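PDB 6Y2K: beta-galactosidase from Marinomonas sp. ef1, which hydrolyses terminal beta-D-galactose residues from beta-galactosides as a cold-active hexameric enzyme of glycoside hydrolase family 42. Local coordinates for residues Asp59-Ser63 and Gln64-Val68; Val5-Pro9 and Glu10-Lys14; Thr383-Ala386 and Gln387-Val391; Trp339-Ser343 and His344-Leu348. All coordinates share one frame; numbering follows the deposited sequence.

Interaction 1 (Asp59-Ser63 and Gln64-Val68)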
# COMPACT_ATOMS: atom_id res chain seq x y z
N ASP A 59 31.50 -40.72 -39.34
CA ASP A 59 31.10 -41.28 -40.65
C ASP A 59 29.58 -41.27 -40.85
O ASP A 59 29.11 -40.91 -41.92
CB ASP A 59 31.67 -42.69 -40.88
CG ASP A 59 33.18 -42.69 -41.20
OD1 ASP A 59 33.78 -41.61 -41.44
OD2 ASP A 59 33.77 -43.79 -41.22
N ILE A 60 28.82 -41.64 -39.81
CA ILE A 60 27.36 -41.64 -39.89
C ILE A 60 26.82 -40.22 -40.12
O ILE A 60 25.98 -40.01 -41.01
CB ILE A 60 26.72 -42.30 -38.64
CG1 ILE A 60 26.95 -43.82 -38.70
CG2 ILE A 60 25.22 -42.01 -38.55
CD1 ILE A 60 26.76 -44.55 -37.39
N LEU A 61 27.33 -39.25 -39.36
CA LEU A 61 26.93 -37.85 -39.51
C LEU A 61 27.28 -37.32 -40.92
O LEU A 61 26.46 -36.66 -41.55
CB LEU A 61 27.58 -36.98 -38.43
CG LEU A 61 27.14 -37.28 -36.99
CD1 LEU A 61 28.07 -36.61 -35.98
CD2 LEU A 61 25.70 -36.85 -36.76
N HIS A 62 28.48 -37.65 -41.41
CA HIS A 62 28.90 -37.27 -42.76
C HIS A 62 27.98 -37.85 -43.85
O HIS A 62 27.64 -37.16 -44.80
CB HIS A 62 30.33 -37.72 -43.04
CG HIS A 62 30.90 -37.17 -44.31
ND1 HIS A 62 31.05 -35.82 -44.54
CD2 HIS A 62 31.36 -37.80 -45.42
CE1 HIS A 62 31.57 -35.64 -45.74
NE2 HIS A 62 31.77 -36.82 -46.30
N SER A 63 27.57 -39.11 -43.67
CA SER A 63 26.71 -39.80 -44.65
C SER A 63 25.32 -39.16 -44.84
O SER A 63 24.68 -39.37 -45.87
CB SER A 63 26.56 -41.27 -44.28
OG SER A 63 25.67 -41.42 -43.18
N GLN A 64 24.87 -38.41 -43.83
CA GLN A 64 23.63 -37.64 -43.92
C GLN A 64 23.83 -36.18 -44.32
O GLN A 64 22.88 -35.41 -44.32
CB GLN A 64 22.87 -37.73 -42.59
CG GLN A 64 22.48 -39.15 -42.23
CD GLN A 64 21.57 -39.78 -43.26
OE1 GLN A 64 20.66 -39.13 -43.78
NE2 GLN A 64 21.80 -41.05 -43.57
N GLY A 65 25.05 -35.82 -44.71
CA GLY A 65 25.38 -34.45 -45.12
C GLY A 65 25.56 -33.45 -43.99
O GLY A 65 25.58 -32.25 -44.24
N LEU A 66 25.73 -33.93 -42.76
CA LEU A 66 25.90 -33.06 -41.59
C LEU A 66 27.37 -32.69 -41.41
O LEU A 66 28.24 -33.56 -41.46
CB LEU A 66 25.37 -33.73 -40.33
CG LEU A 66 23.88 -34.08 -40.41
CD1 LEU A 66 23.49 -35.13 -39.38
CD2 LEU A 66 23.03 -32.82 -40.26
N LYS A 67 27.62 -31.40 -41.22
CA LYS A 67 28.95 -30.87 -40.96
C LYS A 67 29.20 -30.87 -39.46
O LYS A 67 28.35 -30.43 -38.70
CB LYS A 67 29.05 -29.44 -41.49
CG LYS A 67 29.01 -29.32 -43.00
CD LYS A 67 29.35 -27.91 -43.44
CE LYS A 67 29.68 -27.84 -44.92
NZ LYS A 67 28.56 -28.38 -45.75
N VAL A 68 30.38 -31.33 -39.04
CA VAL A 68 30.64 -31.56 -37.62
C VAL A 68 31.54 -30.49 -37.02
O VAL A 68 32.54 -30.09 -37.63
CB VAL A 68 31.21 -32.96 -37.36
CG1 VAL A 68 31.60 -33.14 -35.89
CG2 VAL A 68 30.19 -34.02 -37.77
O HOH W 1 29.94 -33.42 -43.69
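A Schellman motif ends helix 52-63 and turns the chain into strand 67-71. Its outer bond runs from Leu66 N to Leu61 O at 3.1 Å. The inner one, from Gly65 N to His62 O, is shorter at 2.9 Å. Gly65 is the C-prime residue, and its positive phi of 78° reverses the chain. Leu61 O also accepts from Gln64 N, and the two donors arrive from opposite faces of its carbonyl plane. Gln64 N has a second, weak bond to Ile60 O. That carbonyl is held more firmly by the hydroxyl of Ser63, with OG 2.6 Å from Ile60 O. Ser63 OG reaches back there because it sits between the backbone N and the carbonyl carbon (chi1 75°).

Leu61 and Leu66 make the apolar contact of the motif, with Leu61 CD2 3.8 Å from Leu66 CD1. The strand adds Val68. Leu61 CD1 lies 3.8 Å from Val68 CG2, and these two side chains cross at about a right angle. A water links His62 ND1 to Leu66 O. Leu66 and Val68 also pack on strand 29-34, while Gln64 lies against helix 17-27. This is a helix C-cap with its hydrophobic contact, placed at a helix-to-strand turn of the beta/alpha TIM barrel.

Interaction 2 (Val5-Pro9 and Glu10-Lys14)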
# COMPACT_ATOMS: atom_id res chain seq x y z
N VAL A 5 22.83 -28.53 -33.92
CA VAL A 5 22.49 -29.12 -32.63
C VAL A 5 23.73 -29.65 -31.90
O VAL A 5 24.69 -30.09 -32.54
CB VAL A 5 21.41 -30.22 -32.80
CG1 VAL A 5 21.97 -31.47 -33.45
CG2 VAL A 5 20.75 -30.54 -31.46
N CYS A 6 23.70 -29.59 -30.57
CA CYS A 6 24.71 -30.19 -29.71
C CYS A 6 24.27 -31.62 -29.40
O CYS A 6 23.13 -31.84 -28.97
CB CYS A 6 24.88 -29.38 -28.43
SG CYS A 6 25.35 -27.67 -28.73
N TYR A 7 25.17 -32.58 -29.62
CA TYR A 7 24.84 -34.02 -29.64
C TYR A 7 25.86 -34.84 -28.85
O TYR A 7 27.05 -34.51 -28.83
CB TYR A 7 24.82 -34.47 -31.11
CG TYR A 7 24.47 -35.92 -31.38
CD1 TYR A 7 23.39 -36.54 -30.76
CD2 TYR A 7 25.19 -36.65 -32.32
CE1 TYR A 7 23.07 -37.87 -31.04
CE2 TYR A 7 24.87 -37.97 -32.62
CZ TYR A 7 23.82 -38.58 -31.98
OH TYR A 7 23.51 -39.89 -32.28
N TYR A 8 25.37 -35.90 -28.20
CA TYR A 8 26.20 -36.79 -27.36
C TYR A 8 25.99 -38.26 -27.77
O TYR A 8 25.30 -39.00 -27.09
CB TYR A 8 25.92 -36.52 -25.88
CG TYR A 8 26.26 -35.08 -25.59
CD1 TYR A 8 25.31 -34.07 -25.78
CD2 TYR A 8 27.55 -34.70 -25.26
CE1 TYR A 8 25.62 -32.74 -25.59
CE2 TYR A 8 27.88 -33.37 -25.06
CZ TYR A 8 26.91 -32.40 -25.23
OH TYR A 8 27.21 -31.09 -25.06
N PRO A 9 26.60 -38.67 -28.90
CA PRO A 9 26.46 -40.08 -29.33
C PRO A 9 26.93 -41.07 -28.25
O PRO A 9 26.33 -42.14 -28.11
CB PRO A 9 27.32 -40.16 -30.58
CG PRO A 9 28.27 -39.03 -30.48
CD PRO A 9 27.54 -37.94 -29.75
N GLU A 10 27.95 -40.69 -27.49
CA GLU A 10 28.42 -41.49 -26.36
C GLU A 10 27.41 -41.70 -25.21
O GLU A 10 27.63 -42.56 -24.34
CB GLU A 10 29.77 -40.95 -25.82
CG GLU A 10 29.71 -39.72 -24.92
CD GLU A 10 29.73 -38.38 -25.64
OE1 GLU A 10 29.33 -38.28 -26.84
OE2 GLU A 10 30.15 -37.40 -24.97
N HIS A 11 26.32 -40.93 -25.19
CA HIS A 11 25.24 -41.15 -24.22
C HIS A 11 24.15 -42.13 -24.66
O HIS A 11 23.28 -42.47 -23.86
CB HIS A 11 24.58 -39.82 -23.85
CG HIS A 11 25.50 -38.86 -23.18
ND1 HIS A 11 25.13 -37.58 -22.85
CD2 HIS A 11 26.79 -38.98 -22.78
CE1 HIS A 11 26.15 -36.95 -22.29
NE2 HIS A 11 27.17 -37.78 -22.23
N TRP A 12 24.19 -42.56 -25.93
CA TRP A 12 23.10 -43.35 -26.53
C TRP A 12 23.64 -44.63 -27.17
O TRP A 12 24.76 -44.63 -27.68
CB TRP A 12 22.32 -42.52 -27.58
CG TRP A 12 21.92 -41.16 -27.07
CD1 TRP A 12 22.42 -39.96 -27.47
CD2 TRP A 12 20.98 -40.87 -26.03
NE1 TRP A 12 21.85 -38.94 -26.76
CE2 TRP A 12 20.97 -39.47 -25.85
CE3 TRP A 12 20.15 -41.67 -25.22
CZ2 TRP A 12 20.15 -38.84 -24.91
CZ3 TRP A 12 19.33 -41.03 -24.27
CH2 TRP A 12 19.33 -39.63 -24.14
N PRO A 13 22.85 -45.71 -27.17
CA PRO A 13 23.32 -46.91 -27.87
C PRO A 13 23.54 -46.65 -29.37
O PRO A 13 22.84 -45.84 -29.96
CB PRO A 13 22.22 -47.95 -27.64
CG PRO A 13 21.04 -47.21 -27.09
CD PRO A 13 21.52 -45.90 -26.55
N LYS A 14 24.52 -47.34 -29.95
CA LYS A 14 24.87 -47.19 -31.38
C LYS A 14 23.69 -47.47 -32.31
O LYS A 14 23.64 -46.93 -33.41
CB LYS A 14 26.03 -48.11 -31.75
CG LYS A 14 27.35 -47.72 -31.12
CD LYS A 14 28.52 -48.48 -31.72
CE LYS A 14 29.83 -48.13 -31.02
NZ LYS A 14 31.00 -48.78 -31.68
O HOH W 2 29.46 -35.68 -27.82
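Tyr8 O accepts the shortest direct hydrogen bond across this turn, from His11 N at 2.9 Å. A second bond follows one residue on, from Trp12 N to Pro9 O at 3.1 Å. The side chains of Tyr8 and His11 lie side by side and point the same way. Tyr8 CB sits over one face of the imidazole, 3.5 Å from the His11 ring centroid, as a CH-pi contact. The two rings are offset, with little overlap, their planes 15° apart. The turn is a short 3-10 segment in the loop that leaves barrel strand 2-6 and leads to helix 17-27. Outside it, His11 ND1 bonds to Arg353, and Tyr8 OH bonds to Glu36. With an alanine here instead of His11, the ring face over Tyr8 CB is lost and Arg353 is likely to be left without this acceptor.

Glu10 folds back through a bent chain (chi2 -87°). Its OE2 comes to the edge of the Tyr8 ring, in plane, 3.8 Å from Tyr8 CD2. Water 2 donates to both Glu10 OE1 and Tyr7 O. Val181 of a neighbouring subunit packs on Glu10 and His11.

Interaction 3 (Thr383-Ala386 and Gln387-Val391)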
# COMPACT_ATOMS: atom_id res chain seq x y z
N THR A 383 12.03 -26.76 -37.17
CA THR A 383 11.54 -27.14 -38.50
C THR A 383 10.90 -25.94 -39.22
O THR A 383 11.20 -25.69 -40.38
CB THR A 383 10.55 -28.32 -38.40
OG1 THR A 383 11.22 -29.45 -37.81
CG2 THR A 383 10.01 -28.72 -39.77
N LEU A 384 10.07 -25.19 -38.50
CA LEU A 384 9.40 -24.00 -39.04
C LEU A 384 10.40 -22.92 -39.45
O LEU A 384 10.27 -22.35 -40.54
CB LEU A 384 8.42 -23.42 -38.01
CG LEU A 384 7.15 -22.68 -38.43
CD1 LEU A 384 6.77 -21.63 -37.38
CD2 LEU A 384 7.18 -22.05 -39.81
N VAL A 385 11.38 -22.64 -38.60
CA VAL A 385 12.42 -21.64 -38.93
C VAL A 385 13.14 -22.04 -40.23
O VAL A 385 13.34 -21.19 -41.11
CB VAL A 385 13.42 -21.40 -37.77
CG1 VAL A 385 14.59 -20.52 -38.22
CG2 VAL A 385 12.74 -20.74 -36.58
N ALA A 386 13.52 -23.31 -40.37
CA ALA A 386 14.23 -23.78 -41.57
C ALA A 386 13.41 -23.53 -42.85
O ALA A 386 13.96 -23.07 -43.85
CB ALA A 386 14.57 -25.27 -41.45
N GLN A 387 12.11 -23.80 -42.78
CA GLN A 387 11.17 -23.50 -43.88
C GLN A 387 11.11 -21.99 -44.12
O GLN A 387 11.17 -21.55 -45.27
CB GLN A 387 9.78 -24.05 -43.58
CG GLN A 387 9.72 -25.58 -43.54
CD GLN A 387 8.50 -26.15 -42.81
OE1 GLN A 387 7.78 -25.45 -42.08
NE2 GLN A 387 8.28 -27.46 -42.99
N GLU A 388 11.01 -21.21 -43.05
CA GLU A 388 10.93 -19.76 -43.17
C GLU A 388 12.18 -19.11 -43.75
O GLU A 388 12.05 -18.12 -44.48
CB GLU A 388 10.55 -19.08 -41.85
CG GLU A 388 9.10 -19.32 -41.44
CD GLU A 388 8.76 -18.74 -40.07
OE1 GLU A 388 9.66 -18.62 -39.20
OE2 GLU A 388 7.58 -18.38 -39.87
N VAL A 389 13.38 -19.65 -43.48
CA VAL A 389 14.58 -19.04 -44.09
C VAL A 389 14.61 -19.32 -45.61
O VAL A 389 15.07 -18.47 -46.37
CB VAL A 389 15.96 -19.32 -43.41
CG1 VAL A 389 15.86 -19.62 -41.91
CG2 VAL A 389 16.80 -20.35 -44.15
N LYS A 390 14.11 -20.47 -46.05
CA LYS A 390 13.98 -20.75 -47.50
C LYS A 390 13.01 -19.77 -48.17
O LYS A 390 13.32 -19.24 -49.23
CB LYS A 390 13.55 -22.19 -47.76
CG LYS A 390 14.63 -23.21 -47.43
CD LYS A 390 14.11 -24.62 -47.62
CE LYS A 390 15.16 -25.65 -47.24
NZ LYS A 390 14.51 -26.98 -46.99
N VAL A 391 11.87 -19.52 -47.52
CA VAL A 391 10.89 -18.52 -47.98
C VAL A 391 11.52 -17.13 -48.09
O VAL A 391 11.33 -16.43 -49.09
CB VAL A 391 9.63 -18.48 -47.07
CG1 VAL A 391 8.71 -17.32 -47.45
CG2 VAL A 391 8.86 -19.79 -47.14
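Val389 N donates to Val385 O at 2.8 Å. Next comes Glu388 N to Leu384 O at 2.9 Å. Gln387 N to Thr383 O is longer, at 3.2 Å. The bond from Lys390 N to Ala386 O is weak. These are successive i to i+4 bonds within helix 377-395, one of the helices of the TIM-barrel region.

The side chains pair with the same four-residue spacing. Leu384 and Glu388 cross obliquely, and Leu384 CD2 lies 3.7 Å from Glu388 CD. A methyl thus rests against the carboxylate carbon. Glu388 OE1 forms a salt bridge with Arg335 NE and a hydrogen bond with Trp339 NE1, both on helix 333-343. On the next face round, Val385 CG1 meets Val389 CG1 at 4.0 Å, one turn apart. Val389 has an unusual chi1 of -26°, which leaves its CG1 3.1 Å from Val385 O. Val385 also packs on Thr338. Thr383 and Gln387 run side by side, pointing the same way, with Thr383 CG2 3.9 Å from Gln387 NE2. Thr383 OG1 itself bonds to Ala379 O. Gln387 stays extended beyond CG and keeps to the exposed side of the helix.

Interaction 4 (Trp339-Ser343 and His344-Leu348); sequences WEAFS and HGAEL
Ala341 O accepts Ala346 N at 3.1 Å, and Phe342 O accepts Gly345 N at 3.0 Å. Together they form the Schellman motif that closes helix 333-343. Gly345 takes the C-prime place with phi 92°. A CB at this position would collide with the carbonyl oxygen of His344. The apolar side of the turn is small: Ala341 CB touches Ala346 CB at 3.9 Å. Phe342 brings its ring corner CD1 to 3.5 Å from Ala346 O.

Ser343 OG, set between its backbone N and carbonyl carbon (chi1 78°), bonds back to Glu340 O at 2.7 Å, on a lone pair in the carbonyl plane. The imidazole turns its edge to the same oxygen, with His344 CD2 3.2 Å from Glu340 O. Water 3 donates to Ser343 OG and is weakly bonded to His344 NE2. Replacing Ser343 by an alanine is likely to leave Glu340 O without that donor and the water without one of its partners. Asp300 holds His344 ND1 and so helps set the ring.

Helix 294-305 lies beside Ala341 and His344, and helix 377-395 packs on Trp339 and Phe342. Strand 618-623 meets Trp339 and Ser343, while Ala341 and Ala346 rest on barrel strand 310-315.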
# COMPACT_ATOMS: atom_id res chain seq x y z
N TRP A 339 15.35 -16.54 -34.86
CA TRP A 339 15.30 -15.37 -35.76
C TRP A 339 16.02 -14.18 -35.18
O TRP A 339 16.66 -13.43 -35.91
CB TRP A 339 13.86 -14.98 -36.13
CG TRP A 339 13.35 -15.76 -37.28
CD1 TRP A 339 12.33 -16.65 -37.27
CD2 TRP A 339 13.86 -15.73 -38.61
NE1 TRP A 339 12.15 -17.18 -38.53
CE2 TRP A 339 13.09 -16.63 -39.37
CE3 TRP A 339 14.89 -15.02 -39.23
CZ2 TRP A 339 13.32 -16.85 -40.73
CZ3 TRP A 339 15.12 -15.24 -40.60
CH2 TRP A 339 14.33 -16.14 -41.33
N GLU A 340 15.90 -14.00 -33.86
CA GLU A 340 16.62 -12.94 -33.16
C GLU A 340 18.11 -13.03 -33.49
O GLU A 340 18.70 -12.05 -33.96
CB GLU A 340 16.36 -13.05 -31.64
CG GLU A 340 17.12 -12.10 -30.74
CD GLU A 340 17.19 -12.65 -29.32
OE1 GLU A 340 18.16 -13.38 -29.03
OE2 GLU A 340 16.26 -12.39 -28.52
N ALA A 341 18.70 -14.20 -33.26
CA ALA A 341 20.13 -14.40 -33.54
C ALA A 341 20.47 -14.10 -35.01
O ALA A 341 21.46 -13.40 -35.30
CB ALA A 341 20.58 -15.79 -33.16
N PHE A 342 19.64 -14.58 -35.94
CA PHE A 342 19.83 -14.30 -37.38
C PHE A 342 19.79 -12.80 -37.70
O PHE A 342 20.59 -12.33 -38.50
CB PHE A 342 18.80 -15.02 -38.24
CG PHE A 342 18.92 -16.54 -38.26
CD1 PHE A 342 20.13 -17.19 -37.99
CD2 PHE A 342 17.82 -17.30 -38.60
CE1 PHE A 342 20.21 -18.58 -38.02
CE2 PHE A 342 17.91 -18.69 -38.65
CZ PHE A 342 19.10 -19.33 -38.36
N SER A 343 18.90 -12.06 -37.05
CA SER A 343 18.83 -10.59 -37.25
C SER A 343 20.10 -9.84 -36.83
O SER A 343 20.38 -8.76 -37.36
CB SER A 343 17.59 -9.99 -36.55
OG SER A 343 17.78 -9.84 -35.14
N HIS A 344 20.86 -10.41 -35.88
CA HIS A 344 22.16 -9.86 -35.46
C HIS A 344 23.35 -10.44 -36.27
O HIS A 344 24.51 -10.20 -35.91
CB HIS A 344 22.38 -10.09 -33.95
CG HIS A 344 21.46 -9.28 -33.07
ND1 HIS A 344 21.86 -8.11 -32.47
CD2 HIS A 344 20.17 -9.46 -32.71
CE1 HIS A 344 20.85 -7.60 -31.78
NE2 HIS A 344 19.81 -8.41 -31.90
N GLY A 345 23.07 -11.19 -37.34
CA GLY A 345 24.11 -11.71 -38.23
C GLY A 345 24.65 -13.09 -37.90
O GLY A 345 25.67 -13.50 -38.46
N ALA A 346 23.99 -13.82 -37.00
CA ALA A 346 24.45 -15.16 -36.66
C ALA A 346 24.42 -16.03 -37.92
O ALA A 346 23.41 -16.07 -38.61
CB ALA A 346 23.57 -15.77 -35.59
N GLU A 347 25.55 -16.68 -38.21
CA GLU A 347 25.65 -17.62 -39.33
C GLU A 347 24.90 -18.90 -39.00
O GLU A 347 24.29 -19.52 -39.88
CB GLU A 347 27.11 -17.99 -39.61
CG GLU A 347 28.03 -16.84 -39.98
CD GLU A 347 29.46 -17.28 -40.27
OE1 GLU A 347 29.82 -18.46 -40.02
OE2 GLU A 347 30.26 -16.43 -40.73
N LEU A 348 24.98 -19.30 -37.74
CA LEU A 348 24.52 -20.59 -37.27
C LEU A 348 23.86 -20.42 -35.90
O LEU A 348 24.39 -19.72 -35.07
CB LEU A 348 25.73 -21.51 -37.12
CG LEU A 348 25.52 -22.89 -36.50
CD1 LEU A 348 24.59 -23.71 -37.38
CD2 LEU A 348 26.87 -23.57 -36.32
O HOH W 3 17.08 -8.25 -32.78

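Every contact is local, and they follow in series, so none nests or crosses. From the N terminus, interaction 2 closes the turn just after the first barrel strand, 2-6. Interaction 1 then joins helix 52-63 to the third strand, 67-71. Their centres are about 14 Å apart and they do not touch, but both reach the barrel sheet. Interaction 4 turns helix 333-343 toward the eighth strand, 348-352, which neighbours the first in the closed barrel. Interaction 3 comes last, within helix 377-395. It touches interaction 4 directly: Val385 and Val389 pack on Phe342, and Val389 also meets Trp339, so the two helices are tied together.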